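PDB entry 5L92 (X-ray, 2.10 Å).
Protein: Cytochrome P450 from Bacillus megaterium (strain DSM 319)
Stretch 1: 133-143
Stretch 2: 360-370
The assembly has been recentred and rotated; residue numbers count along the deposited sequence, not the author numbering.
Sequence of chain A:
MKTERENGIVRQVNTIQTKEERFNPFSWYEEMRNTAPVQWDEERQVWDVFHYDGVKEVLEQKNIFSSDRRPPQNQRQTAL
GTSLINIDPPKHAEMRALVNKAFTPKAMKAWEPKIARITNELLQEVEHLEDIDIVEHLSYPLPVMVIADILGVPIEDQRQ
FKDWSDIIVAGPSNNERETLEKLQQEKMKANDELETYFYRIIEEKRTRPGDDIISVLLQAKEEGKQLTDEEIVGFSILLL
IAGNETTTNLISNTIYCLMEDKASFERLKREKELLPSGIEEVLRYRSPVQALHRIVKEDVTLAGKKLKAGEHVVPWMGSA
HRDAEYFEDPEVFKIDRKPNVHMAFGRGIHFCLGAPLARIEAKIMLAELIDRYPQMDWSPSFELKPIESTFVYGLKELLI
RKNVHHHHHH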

ATOM      1  N   ASP A 133      17.224   2.653  12.171  1.00 30.88           N
ATOM      2  CA  ASP A 133      16.528   2.755  10.890  1.00 30.64           C
ATOM      3  C   ASP A 133      15.063   2.385  11.117  1.00 30.74           C
ATOM      4  O   ASP A 133      14.720   1.208  11.246  1.00 30.51           O
ATOM      5  CB  ASP A 133      17.212   1.857   9.869  1.00 30.78           C
ATOM      6  CG  ASP A 133      16.585   1.946   8.470  1.00 30.53           C
ATOM      7  OD1 ASP A 133      15.585   2.644   8.283  1.00 28.75           O
ATOM      8  OD2 ASP A 133      17.102   1.300   7.560  1.00 32.89           O
ATOM      9  N   ILE A 134      14.190   3.390  11.176  1.00 29.36           N
ATOM     10  CA  ILE A 134      12.757   3.164  11.388  1.00 29.88           C
ATOM     11  C   ILE A 134      12.257   2.050  10.466  1.00 29.18           C
ATOM     12  O   ILE A 134      11.385   1.251  10.843  1.00 27.91           O
ATOM     13  CB  ILE A 134      11.942   4.447  11.161  1.00 30.01           C
ATOM     14  CG1 ILE A 134      12.312   5.542  12.167  1.00 30.23           C
ATOM     15  CG2 ILE A 134      10.466   4.174  11.266  1.00 30.63           C
ATOM     16  CD1 ILE A 134      12.341   5.091  13.588  1.00 33.05           C
ATOM     17  N   VAL A 135      12.793   2.001   9.248  1.00 28.74           N
ATOM     18  CA  VAL A 135      12.279   1.074   8.242  1.00 29.15           C
ATOM     19  C   VAL A 135      12.731  -0.343   8.569  1.00 28.89           C
ATOM     20  O   VAL A 135      11.916  -1.216   8.885  1.00 28.70           O
ATOM     21  CB  VAL A 135      12.716   1.508   6.820  1.00 29.00           C
ATOM     22  CG1 VAL A 135      12.392   0.426   5.811  1.00 28.66           C
ATOM     23  CG2 VAL A 135      12.032   2.828   6.389  1.00 28.54           C
ATOM     24  N   GLU A 136      14.040  -0.571   8.575  1.00 29.37           N
ATOM     25  CA  GLU A 136      14.547  -1.920   8.779  1.00 32.37           C
ATOM     26  C   GLU A 136      14.141  -2.478  10.147  1.00 33.07           C
ATOM     27  O   GLU A 136      13.785  -3.658  10.255  1.00 33.28           O
ATOM     28  CB  GLU A 136      16.066  -1.940   8.614  1.00 35.08           C
ATOM     29  CG  GLU A 136      16.701  -3.350   8.756  1.00 41.86           C
ATOM     30  CD  GLU A 136      18.225  -3.334   8.906  1.00 46.69           C
ATOM     31  OE1 GLU A 136      18.890  -2.507   8.255  1.00 49.88           O
ATOM     32  OE2 GLU A 136      18.760  -4.156   9.686  1.00 55.93           O
ATOM     33  N   HIS A 137      14.151  -1.651  11.200  1.00 31.60           N
ATOM     34  CA  HIS A 137      13.968  -2.217  12.541  1.00 32.33           C
ATOM     35  C   HIS A 137      12.530  -2.192  13.040  1.00 31.10           C
ATOM     36  O   HIS A 137      12.229  -2.897  14.009  1.00 32.44           O
ATOM     37  CB  HIS A 137      14.874  -1.505  13.540  1.00 32.45           C
ATOM     38  CG  HIS A 137      16.332  -1.681  13.247  1.00 34.76           C
ATOM     39  ND1 HIS A 137      16.903  -2.922  13.088  1.00 38.41           N
ATOM     40  CD2 HIS A 137      17.341  -0.786  13.128  1.00 35.89           C
ATOM     41  CE1 HIS A 137      18.195  -2.787  12.851  1.00 40.06           C
ATOM     42  NE2 HIS A 137      18.490  -1.502  12.876  1.00 36.98           N
ATOM     43  N   LEU A 138      11.618  -1.455  12.403  1.00 29.81           N
ATOM     44  CA  LEU A 138      10.307  -1.232  13.011  1.00 29.76           C
ATOM     45  C   LEU A 138       9.180  -1.254  11.988  1.00 28.98           C
ATOM     46  O   LEU A 138       8.331  -2.137  12.024  1.00 27.78           O
ATOM     47  CB  LEU A 138      10.304   0.094  13.778  1.00 29.34           C
ATOM     48  CG  LEU A 138      11.251   0.166  14.993  1.00 31.25           C
ATOM     49  CD1 LEU A 138      11.412   1.557  15.515  1.00 30.41           C
ATOM     50  CD2 LEU A 138      10.765  -0.775  16.127  1.00 33.01           C
ATOM     51  N   SER A 139       9.158  -0.306  11.052  1.00 27.61           N
ATOM     52  CA  SER A 139       7.992  -0.224  10.177  1.00 26.92           C
ATOM     53  C   SER A 139       7.923  -1.393   9.191  1.00 25.65           C
ATOM     54  O   SER A 139       6.830  -1.742   8.752  1.00 25.29           O
ATOM     55  CB  SER A 139       7.979   1.093   9.403  1.00 27.05           C
ATOM     56  OG  SER A 139       9.007   1.096   8.458  1.00 27.12           O
ATOM     57  N   TYR A 140       9.061  -1.984   8.791  1.00 26.98           N
ATOM     58  CA  TYR A 140       8.990  -3.131   7.875  1.00 28.35           C
ATOM     59  C   TYR A 140       8.656  -4.415   8.662  1.00 28.34           C
ATOM     60  O   TYR A 140       7.664  -5.084   8.358  1.00 27.93           O
ATOM     61  CB  TYR A 140      10.289  -3.313   7.045  1.00 28.85           C
ATOM     62  CG  TYR A 140      10.313  -4.701   6.449  1.00 30.48           C
ATOM     63  CD1 TYR A 140       9.401  -5.047   5.455  1.00 30.35           C
ATOM     64  CD2 TYR A 140      11.129  -5.701   6.958  1.00 32.89           C
ATOM     65  CE1 TYR A 140       9.324  -6.321   4.949  1.00 31.78           C
ATOM     66  CE2 TYR A 140      11.052  -7.025   6.441  1.00 34.90           C
ATOM     67  CZ  TYR A 140      10.138  -7.315   5.439  1.00 32.88           C
ATOM     68  OH  TYR A 140      10.023  -8.604   4.901  1.00 34.08           O
ATOM     69  N   PRO A 141       9.409  -4.773   9.705  1.00 28.93           N
ATOM     70  CA  PRO A 141       9.144  -6.074  10.381  1.00 30.83           C
ATOM     71  C   PRO A 141       7.750  -6.208  10.968  1.00 29.19           C
ATOM     72  O   PRO A 141       7.134  -7.278  10.838  1.00 30.17           O
ATOM     73  CB  PRO A 141      10.200  -6.122  11.485  1.00 32.42           C
ATOM     74  CG  PRO A 141      11.225  -5.138  11.116  1.00 32.74           C
ATOM     75  CD  PRO A 141      10.575  -4.087  10.264  1.00 29.33           C
ATOM     76  N   LEU A 142       7.232  -5.187  11.650  1.00 28.08           N
ATOM     77  CA  LEU A 142       5.950  -5.399  12.320  1.00 28.90           C
ATOM     78  C   LEU A 142       4.898  -5.902  11.356  1.00 28.60           C
ATOM     79  O   LEU A 142       4.264  -6.934  11.647  1.00 28.46           O
ATOM     80  CB  LEU A 142       5.483  -4.144  13.057  1.00 27.15           C
ATOM     81  CG  LEU A 142       4.006  -4.116  13.488  1.00 28.64           C
ATOM     82  CD1 LEU A 142       3.687  -5.118  14.590  1.00 30.52           C
ATOM     83  CD2 LEU A 142       3.598  -2.761  13.928  1.00 28.85           C
ATOM     84  N   PRO A 143       4.655  -5.265  10.213  1.00 27.83           N
ATOM     85  CA  PRO A 143       3.533  -5.721   9.393  1.00 27.51           C
ATOM     86  C   PRO A 143       3.760  -7.076   8.704  1.00 27.75           C
ATOM     87  O   PRO A 143       2.782  -7.776   8.424  1.00 29.06           O
ATOM     88  CB  PRO A 143       3.368  -4.577   8.404  1.00 28.24           C
ATOM     89  CG  PRO A 143       3.934  -3.397   9.122  1.00 27.38           C
ATOM     90  CD  PRO A 143       5.117  -3.930   9.787  1.00 27.17           C
ATOM     91  N   ILE A 360      -4.615   0.194  12.599  1.00 30.06           N
ATOM     92  CA  ILE A 360      -4.278  -0.236  13.946  1.00 32.38           C
ATOM     93  C   ILE A 360      -2.791  -0.575  14.073  1.00 30.74           C
ATOM     94  O   ILE A 360      -2.157  -0.236  15.082  1.00 30.37           O
ATOM     95  CB  ILE A 360      -5.192  -1.406  14.374  1.00 37.19           C
ATOM     96  CG1 ILE A 360      -5.324  -1.437  15.880  1.00 45.84           C
ATOM     97  CG2 ILE A 360      -4.664  -2.773  13.943  1.00 39.57           C
ATOM     98  CD1 ILE A 360      -6.330  -0.426  16.392  1.00 59.16           C
ATOM     99  N   GLU A 361      -2.202  -1.244  13.078  1.00 29.36           N
ATOM    100  CA  GLU A 361      -0.745  -1.409  13.082  1.00 29.43           C
ATOM    101  C   GLU A 361      -0.045  -0.055  13.205  1.00 29.07           C
ATOM    102  O   GLU A 361       0.892   0.110  13.994  1.00 27.91           O
ATOM    103  CB  GLU A 361      -0.265  -2.119  11.800  1.00 29.06           C
ATOM    104  CG  GLU A 361      -0.554  -3.648  11.703  1.00 30.95           C
ATOM    105  CD  GLU A 361      -0.416  -4.237  10.246  1.00 31.77           C
ATOM    106  OE1 GLU A 361      -0.413  -3.485   9.221  1.00 29.93           O
ATOM    107  OE2 GLU A 361      -0.318  -5.479  10.132  1.00 30.84           O
ATOM    108  N   ALA A 362      -0.457   0.911  12.400  1.00 28.09           N
ATOM    109  CA  ALA A 362       0.223   2.209  12.392  1.00 28.64           C
ATOM    110  C   ALA A 362       0.088   2.930  13.737  1.00 29.52           C
ATOM    111  O   ALA A 362       1.081   3.378  14.321  1.00 29.00           O
ATOM    112  CB  ALA A 362      -0.348   3.058  11.263  1.00 27.50           C
ATOM    113  N   LYS A 363      -1.142   3.067  14.228  1.00 29.92           N
ATOM    114  CA  LYS A 363      -1.411   3.690  15.529  1.00 31.67           C
ATOM    115  C   LYS A 363      -0.557   3.095  16.649  1.00 31.67           C
ATOM    116  O   LYS A 363       0.168   3.807  17.347  1.00 30.72           O
ATOM    117  CB  LYS A 363      -2.898   3.541  15.871  1.00 35.34           C
ATOM    118  CG  LYS A 363      -3.339   4.326  17.103  1.00 40.41           C
ATOM    119  CD  LYS A 363      -4.774   3.966  17.475  1.00 47.54           C
ATOM    120  CE  LYS A 363      -4.872   2.518  17.870  1.00 51.63           C
ATOM    121  NZ  LYS A 363      -5.893   2.275  18.929  1.00 70.33           N
ATOM    122  N   ILE A 364      -0.636   1.781  16.839  1.00 31.10           N
ATOM    123  CA  ILE A 364       0.066   1.146  17.944  1.00 30.69           C
ATOM    124  C   ILE A 364       1.565   1.377  17.819  1.00 29.83           C
ATOM    125  O   ILE A 364       2.239   1.719  18.796  1.00 28.96           O
ATOM    126  CB  ILE A 364      -0.289  -0.359  17.989  1.00 30.84           C
ATOM    127  CG1 ILE A 364      -1.756  -0.520  18.379  1.00 34.15           C
ATOM    128  CG2 ILE A 364       0.671  -1.101  18.879  1.00 31.16           C
ATOM    129  CD1 ILE A 364      -2.306  -1.935  18.374  1.00 36.94           C
ATOM    130  N   MET A 365       2.118   1.204  16.619  1.00 29.13           N
ATOM    131  CA  MET A 365       3.559   1.393  16.481  1.00 30.06           C
ATOM    132  C   MET A 365       3.940   2.865  16.674  1.00 30.10           C
ATOM    133  O   MET A 365       4.937   3.185  17.319  1.00 29.99           O
ATOM    134  CB  MET A 365       4.015   0.880  15.126  1.00 30.43           C
ATOM    135  CG  MET A 365       5.443   1.202  14.732  1.00 32.35           C
ATOM    136  SD  MET A 365       6.709   0.547  15.807  1.00 43.99           S
ATOM    137  CE  MET A 365       6.928  -1.093  15.086  1.00 37.51           C
ATOM    138  N   LEU A 366       3.183   3.769  16.097  1.00 30.18           N
ATOM    139  CA  LEU A 366       3.601   5.166  16.156  1.00 30.38           C
ATOM    140  C   LEU A 366       3.452   5.737  17.565  1.00 30.67           C
ATOM    141  O   LEU A 366       4.329   6.478  18.018  1.00 30.88           O
ATOM    142  CB  LEU A 366       2.822   5.985  15.156  1.00 28.45           C
ATOM    143  CG  LEU A 366       3.235   5.744  13.693  1.00 27.86           C
ATOM    144  CD1 LEU A 366       2.195   6.293  12.759  1.00 27.87           C
ATOM    145  CD2 LEU A 366       4.600   6.306  13.392  1.00 26.81           C
ATOM    146  N   ALA A 367       2.378   5.370  18.279  1.00 30.45           N
ATOM    147  CA  ALA A 367       2.150   5.886  19.630  1.00 32.17           C
ATOM    148  C   ALA A 367       3.285   5.471  20.550  1.00 32.39           C
ATOM    149  O   ALA A 367       3.744   6.250  21.393  1.00 32.48           O
ATOM    150  CB  ALA A 367       0.812   5.379  20.172  1.00 33.60           C
ATOM    151  N   GLU A 368       3.782   4.257  20.363  1.00 32.65           N
ATOM    152  CA  GLU A 368       4.851   3.765  21.211  1.00 35.09           C
ATOM    153  C   GLU A 368       6.167   4.435  20.843  1.00 35.45           C
ATOM    154  O   GLU A 368       6.929   4.845  21.719  1.00 35.66           O
ATOM    155  CB  GLU A 368       4.924   2.250  21.086  1.00 35.93           C
ATOM    156  CG  GLU A 368       5.899   1.598  21.988  1.00 41.25           C
ATOM    157  CD  GLU A 368       5.508   1.702  23.446  1.00 45.26           C
ATOM    158  OE1 GLU A 368       4.298   1.814  23.742  1.00 46.35           O
ATOM    159  OE2 GLU A 368       6.417   1.682  24.300  1.00 47.82           O
ATOM    160  N   LEU A 369       6.440   4.587  19.551  1.00 34.04           N
ATOM    161  CA  LEU A 369       7.627   5.330  19.151  1.00 34.39           C
ATOM    162  C   LEU A 369       7.638   6.724  19.754  1.00 34.72           C
ATOM    163  O   LEU A 369       8.664   7.196  20.268  1.00 35.19           O
ATOM    164  CB  LEU A 369       7.682   5.433  17.635  1.00 33.86           C
ATOM    165  CG  LEU A 369       8.560   4.456  16.911  1.00 36.58           C
ATOM    166  CD1 LEU A 369       8.450   4.807  15.445  1.00 33.79           C
ATOM    167  CD2 LEU A 369       9.984   4.553  17.425  1.00 37.58           C
ATOM    168  N   ILE A 370       6.519   7.430  19.629  1.00 33.54           N
ATOM    169  CA  ILE A 370       6.468   8.812  20.077  1.00 34.14           C
ATOM    170  C   ILE A 370       6.572   8.873  21.594  1.00 34.80           C
ATOM    171  O   ILE A 370       7.196   9.781  22.148  1.00 34.43           O
ATOM    172  CB  ILE A 370       5.182   9.483  19.552  1.00 33.26           C
ATOM    173  CG1 ILE A 370       5.245   9.591  18.029  1.00 33.01           C
ATOM    174  CG2 ILE A 370       4.998  10.837  20.180  1.00 34.92           C
ATOM    175  CD1 ILE A 370       3.890   9.836  17.414  1.00 35.82           C
TER
HETATM  176  O   HOH W   1       0.265  -6.123   7.729  1.00 31.72           O

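The most unusual feature of this contact is that its one polar link runs through a single water: no direct hydrogen bond joins the two stretches, yet water 1 donates both to the backbone oxygen of Pro-143 (water O to Pro-143 O, 3.1 Å) and to the carboxylate of Glu-361 (water O to Glu-361 OE2, 2.6 Å). Both partners are acceptors and could not hydrogen-bond to each other without a donor between them. With its two protons, the water supplies one to each. The same carboxylate also packs against the proline itself, with Glu-361 OE1 4.0 Å from Pro-143 CB, close to where the two backbones come nearest, at 7.1 Å between Pro-143 CA and Glu-361 CA.

Away from this bridge the contact illustrates a general principle: a helix presents side chains at intervals of roughly four residues, and a neighbouring segment packs against that stripe. In the second stretch, a continuous helix, Glu-361, Met-365 and Leu-369 all direct their CA-to-CB bonds toward the first stretch. The answering residues, Ile-134, Leu-138 and Leu-142, show the same spacing. The helices 134-139 and 360-370 cross at a steep angle, 109° between their directions, and the two series are matched in reverse order: Leu-142 meets Glu-361 and Met-365, whereas Ile-134 meets Leu-369.

Met-365 lies at the centre of this stripe and has the largest covered area of any residue here. Its chi1 is t, and chi2 and chi3 are both p, a bent course that brings CE to 3.8 Å from Leu-138 CB and 3.5 Å from Leu-138 O. Leu-138 O also accepts a backbone hydrogen bond from Leu-142 N at 3.3 Å, so the methyl packs beside an acceptor already in use. Nearer its backbone, Met-365 CB lies 3.9 Å from Leu-142 CD2; the same leucine methyl is 3.9 Å from Glu-361 O. Further along the helix, Leu-369 CD2 meets Leu-138 CD1 at 3.8 Å, and Leu-369 CD1 approaches Ile-134 CD1 at 4.3 Å. Ile-134 points sideways at its CA-to-CB bond, but the end of its side chain comes nearer.

The helix at the start of the first stretch, 134-139, is irregular. Asp-133 caps its start, with OD1 accepting from Val-135 N at 3.0 Å. A wider pi-type turn follows at 135-139, where Tyr-140 N donates to Val-135 O at 3.0 Å, five residues back rather than four.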